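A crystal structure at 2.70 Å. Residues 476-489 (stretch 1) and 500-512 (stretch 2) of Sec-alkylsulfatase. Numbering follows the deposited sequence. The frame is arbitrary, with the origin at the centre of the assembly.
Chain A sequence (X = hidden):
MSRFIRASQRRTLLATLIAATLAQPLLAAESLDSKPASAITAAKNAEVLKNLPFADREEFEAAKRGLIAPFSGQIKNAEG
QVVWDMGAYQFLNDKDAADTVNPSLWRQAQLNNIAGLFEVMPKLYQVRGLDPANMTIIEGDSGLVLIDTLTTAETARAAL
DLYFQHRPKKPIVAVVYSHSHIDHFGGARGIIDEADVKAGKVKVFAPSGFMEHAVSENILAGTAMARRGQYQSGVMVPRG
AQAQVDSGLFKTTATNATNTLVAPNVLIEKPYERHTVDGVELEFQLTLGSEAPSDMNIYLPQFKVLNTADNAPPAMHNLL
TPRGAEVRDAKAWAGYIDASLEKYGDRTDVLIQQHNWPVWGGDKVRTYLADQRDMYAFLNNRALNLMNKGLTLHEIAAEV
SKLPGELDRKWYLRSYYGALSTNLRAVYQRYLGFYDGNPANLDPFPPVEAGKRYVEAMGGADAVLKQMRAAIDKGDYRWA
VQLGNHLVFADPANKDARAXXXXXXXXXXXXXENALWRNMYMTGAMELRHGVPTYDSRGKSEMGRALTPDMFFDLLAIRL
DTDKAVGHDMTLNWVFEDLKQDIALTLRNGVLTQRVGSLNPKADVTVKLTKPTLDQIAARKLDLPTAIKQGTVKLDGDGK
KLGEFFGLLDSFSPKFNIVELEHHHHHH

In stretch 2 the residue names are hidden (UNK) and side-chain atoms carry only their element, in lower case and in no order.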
# COMPACT_ATOMS: atom_id res chain seq x y z
N ASP A 476 8.85 31.63 -6.02
CA ASP A 476 9.18 30.25 -5.66
C ASP A 476 8.45 29.91 -4.36
O ASP A 476 9.06 29.66 -3.32
CB ASP A 476 10.71 30.08 -5.51
CG ASP A 476 11.25 28.68 -5.26
OD1 ASP A 476 10.45 27.71 -5.29
OD2 ASP A 476 12.47 28.55 -5.03
N TYR A 477 7.10 29.91 -4.45
CA TYR A 477 6.17 29.62 -3.34
C TYR A 477 6.32 28.21 -2.81
O TYR A 477 6.02 27.96 -1.64
CB TYR A 477 4.71 29.89 -3.75
CG TYR A 477 4.48 31.28 -4.29
CD1 TYR A 477 4.60 32.39 -3.47
CD2 TYR A 477 4.21 31.48 -5.64
CE1 TYR A 477 4.44 33.68 -3.98
CE2 TYR A 477 4.02 32.76 -6.15
CZ TYR A 477 4.12 33.86 -5.32
OH TYR A 477 3.92 35.13 -5.79
N ARG A 478 6.80 27.30 -3.64
CA ARG A 478 7.05 25.91 -3.30
C ARG A 478 8.16 25.83 -2.27
O ARG A 478 8.02 25.12 -1.26
CB ARG A 478 7.40 25.12 -4.58
CG ARG A 478 6.86 23.72 -4.55
CD ARG A 478 7.26 22.98 -5.78
NE ARG A 478 7.68 21.62 -5.46
CZ ARG A 478 8.07 20.76 -6.38
NH1 ARG A 478 8.09 21.11 -7.66
NH2 ARG A 478 8.44 19.53 -6.03
N TRP A 479 9.26 26.58 -2.49
CA TRP A 479 10.38 26.60 -1.55
C TRP A 479 9.99 27.40 -0.31
O TRP A 479 10.28 26.96 0.80
CB TRP A 479 11.67 27.08 -2.20
CG TRP A 479 12.84 27.15 -1.25
CD1 TRP A 479 13.50 28.28 -0.85
CD2 TRP A 479 13.44 26.06 -0.53
NE1 TRP A 479 14.48 27.96 0.06
CE2 TRP A 479 14.48 26.60 0.26
CE3 TRP A 479 13.23 24.67 -0.51
CZ2 TRP A 479 15.30 25.81 1.06
CZ3 TRP A 479 14.02 23.89 0.30
CH2 TRP A 479 15.04 24.46 1.08
N ALA A 480 9.27 28.51 -0.49
CA ALA A 480 8.76 29.32 0.60
C ALA A 480 8.00 28.46 1.65
O ALA A 480 8.33 28.55 2.82
CB ALA A 480 7.86 30.41 0.08
N VAL A 481 7.05 27.58 1.21
CA VAL A 481 6.28 26.70 2.11
C VAL A 481 7.13 25.68 2.86
O VAL A 481 6.77 25.32 3.97
CB VAL A 481 4.99 26.07 1.53
CG1 VAL A 481 4.03 27.13 1.03
CG2 VAL A 481 5.30 25.06 0.44
N GLN A 482 8.24 25.24 2.27
CA GLN A 482 9.15 24.29 2.92
C GLN A 482 9.86 24.97 4.10
O GLN A 482 9.99 24.34 5.15
CB GLN A 482 10.16 23.71 1.92
CG GLN A 482 9.58 22.59 1.08
CD GLN A 482 9.65 21.26 1.78
OE1 GLN A 482 10.72 20.82 2.22
NE2 GLN A 482 8.52 20.59 1.90
N LEU A 483 10.29 26.26 3.95
CA LEU A 483 10.92 27.05 5.02
C LEU A 483 9.90 27.35 6.12
O LEU A 483 10.16 27.07 7.29
CB LEU A 483 11.53 28.37 4.50
CG LEU A 483 12.67 28.33 3.46
CD1 LEU A 483 13.47 29.58 3.49
CD2 LEU A 483 13.65 27.20 3.71
N GLY A 484 8.74 27.88 5.71
CA GLY A 484 7.62 28.21 6.57
C GLY A 484 7.14 27.07 7.44
O GLY A 484 6.77 27.30 8.59
N ASN A 485 7.19 25.83 6.92
CA ASN A 485 6.78 24.64 7.68
C ASN A 485 7.75 24.38 8.80
O ASN A 485 7.33 24.06 9.92
CB ASN A 485 6.64 23.39 6.76
CG ASN A 485 5.79 22.29 7.37
OD1 ASN A 485 4.62 22.52 7.76
ND2 ASN A 485 6.37 21.08 7.48
N HIS A 486 9.06 24.54 8.52
CA HIS A 486 10.11 24.34 9.52
C HIS A 486 9.97 25.34 10.66
O HIS A 486 10.08 24.94 11.81
CB HIS A 486 11.51 24.42 8.89
CG HIS A 486 11.87 23.20 8.12
ND1 HIS A 486 12.24 21.97 8.55
CD2 HIS A 486 11.82 23.18 6.74
CE1 HIS A 486 12.44 21.20 7.44
NE2 HIS A 486 12.16 21.95 6.39
N LEU A 487 9.66 26.61 10.33
CA LEU A 487 9.50 27.65 11.33
C LEU A 487 8.25 27.49 12.16
O LEU A 487 8.35 27.50 13.39
CB LEU A 487 9.64 29.08 10.76
CG LEU A 487 9.85 30.19 11.81
CD1 LEU A 487 11.00 29.88 12.76
CD2 LEU A 487 10.09 31.52 11.15
N VAL A 488 7.07 27.32 11.51
CA VAL A 488 5.77 27.12 12.16
C VAL A 488 5.81 25.93 13.14
O VAL A 488 5.29 26.05 14.24
CB VAL A 488 4.58 27.10 11.16
CG1 VAL A 488 3.27 26.64 11.81
CG2 VAL A 488 4.40 28.46 10.50
N PHE A 489 6.48 24.81 12.78
CA PHE A 489 6.59 23.67 13.69
C PHE A 489 7.59 23.88 14.83
O PHE A 489 7.35 23.39 15.94
CB PHE A 489 6.83 22.37 12.92
CG PHE A 489 5.53 21.75 12.44
CD1 PHE A 489 4.86 22.27 11.34
CD2 PHE A 489 4.97 20.67 13.11
CE1 PHE A 489 3.64 21.72 10.93
CE2 PHE A 489 3.77 20.10 12.68
CZ PHE A 489 3.11 20.64 11.59
N UNK A 500 3.05 34.37 6.36
CA UNK A 500 3.87 34.22 5.17
C UNK A 500 3.64 32.88 4.55
O UNK A 500 3.31 32.84 3.37
c UNK A 500 5.36 34.45 5.50
c UNK A 500 7.00 36.25 6.21
c UNK A 500 4.95 36.95 4.95
c UNK A 500 5.98 35.84 5.16
N UNK A 501 3.74 31.78 5.34
CA UNK A 501 3.48 30.43 4.82
C UNK A 501 2.06 30.30 4.26
O UNK A 501 1.87 29.64 3.24
n UNK A 501 4.08 25.66 5.35
c UNK A 501 4.24 28.05 5.14
c UNK A 501 3.78 29.33 5.83
c UNK A 501 3.87 26.76 5.87
o UNK A 501 3.32 26.85 7.07
N UNK A 502 1.08 30.98 4.89
CA UNK A 502 -0.31 30.99 4.43
C UNK A 502 -0.42 31.72 3.10
O UNK A 502 -1.13 31.25 2.22
c UNK A 502 -1.21 31.62 5.46
N UNK A 503 0.34 32.82 2.94
CA UNK A 503 0.37 33.65 1.73
C UNK A 503 0.93 32.89 0.53
O UNK A 503 0.37 32.97 -0.57
c UNK A 503 1.17 34.96 1.96
c UNK A 503 0.43 36.11 2.67
o UNK A 503 0.90 37.27 2.58
o UNK A 503 -0.63 35.85 3.29
N UNK A 504 2.03 32.14 0.75
CA UNK A 504 2.72 31.32 -0.25
C UNK A 504 1.87 30.12 -0.67
O UNK A 504 1.82 29.85 -1.87
c UNK A 504 4.06 30.86 0.28
N UNK A 505 1.18 29.43 0.31
CA UNK A 505 0.24 28.29 0.09
C UNK A 505 -0.92 28.75 -0.76
O UNK A 505 -1.30 28.05 -1.69
s UNK A 505 -0.65 25.54 2.87
c UNK A 505 0.53 24.70 3.91
c UNK A 505 -0.35 27.80 1.41
c UNK A 505 0.45 26.73 2.08
N UNK A 506 -1.49 29.92 -0.42
CA UNK A 506 -2.60 30.57 -1.10
C UNK A 506 -2.30 30.79 -2.58
O UNK A 506 -3.18 30.55 -3.41
c UNK A 506 -2.88 31.90 -0.39
c UNK A 506 -4.03 32.71 -0.94
c UNK A 506 -4.37 33.87 -0.03
o UNK A 506 -5.30 33.70 0.79
o UNK A 506 -3.64 34.89 -0.06
N UNK A 507 -1.06 31.25 -2.90
CA UNK A 507 -0.57 31.49 -4.26
C UNK A 507 -0.45 30.16 -4.99
O UNK A 507 -0.82 30.11 -6.16
c UNK A 507 0.75 33.72 -3.81
o UNK A 507 -0.08 34.75 -5.82
n UNK A 507 -1.07 35.31 -3.88
c UNK A 507 0.79 32.24 -4.26
c UNK A 507 -0.18 34.61 -4.59
N UNK A 508 -0.03 29.08 -4.29
CA UNK A 508 0.04 27.70 -4.83
C UNK A 508 -1.37 27.19 -5.17
O UNK A 508 -1.54 26.44 -6.14
c UNK A 508 2.24 26.94 -3.65
c UNK A 508 2.75 26.08 -2.49
c UNK A 508 0.74 26.73 -3.88
c UNK A 508 3.06 26.65 -4.88
N UNK A 509 -2.36 27.62 -4.38
CA UNK A 509 -3.77 27.30 -4.56
C UNK A 509 -4.32 28.04 -5.75
O UNK A 509 -5.09 27.47 -6.53
N UNK A 510 -3.92 29.33 -5.91
CA UNK A 510 -4.30 30.16 -7.05
C UNK A 510 -3.71 29.59 -8.35
O UNK A 510 -4.28 29.78 -9.42
c UNK A 510 -3.79 31.61 -6.88
c UNK A 510 -5.73 32.16 -5.35
c UNK A 510 -4.44 32.45 -5.79
c UNK A 510 -4.38 34.31 -4.23
c UNK A 510 -6.35 32.93 -4.36
o UNK A 510 -6.27 34.74 -2.80
c UNK A 510 -3.79 33.55 -5.24
c UNK A 510 -5.66 34.00 -3.79
N UNK A 511 -2.58 28.88 -8.24
CA UNK A 511 -1.81 28.33 -9.35
C UNK A 511 -2.21 26.93 -9.81
O UNK A 511 -2.19 26.68 -11.02
c UNK A 511 0.38 29.74 -9.26
c UNK A 511 1.84 29.73 -8.90
c UNK A 511 -0.29 28.37 -9.05
n UNK A 511 2.36 30.92 -8.59
o UNK A 511 2.52 28.69 -8.92
N UNK A 512 -2.50 26.02 -8.87
CA UNK A 512 -2.84 24.60 -9.14
C UNK A 512 -4.11 24.34 -9.93
O UNK A 512 -5.17 24.93 -9.66
c UNK A 512 -2.76 23.73 -7.90
o UNK A 512 -2.88 22.38 -8.30
c UNK A 512 -3.84 24.05 -6.87

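Position 500 has four side-chain carbons, forked at the second. None reaches stretch 1. This is Leu-500.

Position 501 has three carbons, the third carrying one oxygen and one nitrogen. The chain points toward stretch 1 and sits among Val-481, Gly-484, Asn-485 and Val-488. Three carbons ending in an amide make glutamine, one carbon longer than asparagine: Gln-501. Its NE2 donates a weak hydrogen bond to Val-481 O, 3.0 Å away. Gly-484 leaves the room: a CB there would lie 2.4 Å from Gln-501 CG.

Position 502 has one carbon, pointing away from stretch 1. It is Ala-502.

Position 503 has two carbons, the second carrying two oxygens. This short carboxylate makes no contact with stretch 1; its oxygens are bonded elsewhere in the structure. It is Asp-503.

Position 504 has a single carbon, pointing toward stretch 1. That CB is 3.8 Å from Ala-480 CB and 3.8 Å from Val-481 CG1. The residue is Ala-504. Its small size suits a close approach: its CA is 4.9 Å from the CA of Tyr-477.

Position 505 is an unbranched run of two carbons, a sulfur and a carbon. CB points away, yet the second carbon is 3.8 Å from Val-481 CG1. Sulfur within the chain means methionine, Met-505.

Position 506 has three carbons, the third carrying two oxygens. It does not reach stretch 1. It is Glu-506.

Position 507 has three carbons, the third carrying one oxygen and one nitrogen. Its CB lies over the face of the Tyr-477 ring, 3.6 Å from the centroid, a CH-pi contact. It is Gln-507.

Position 508 has four carbons, forked at the second. One terminal carbon is 3.8 Å from Tyr-477 CB, the other 3.9 Å from Val-481 CG1. It is Leu-508.

Position 509 has no side-chain atoms. It is Gly-509.

Position 510 has one carbon, then a six-carbon ring bearing an oxygen. It is Tyr-510, out of reach of stretch 1.

Position 511 has three carbons, the third carrying one oxygen and one nitrogen. Its nitrogen is 3.5 Å from Tyr-477 CE2, at the ring edge. It is Gln-511.

Position 512 has one carbon carrying an oxygen and a carbon. It is Thr-512, just past the helix.

The two helices run roughly antiparallel, at 146°, with axes 8.7 Å apart at closest approach. Tyr-477 and Val-481 enter holes on stretch 2, while Gln-501 enters one on stretch 1. Apolar contacts centre on Ala-504 and Leu-508, the long glutamines cover much of the rest, and one weak hydrogen bond joins the helices.

Stretch 2 500-512: LQADAMEQLGYQT
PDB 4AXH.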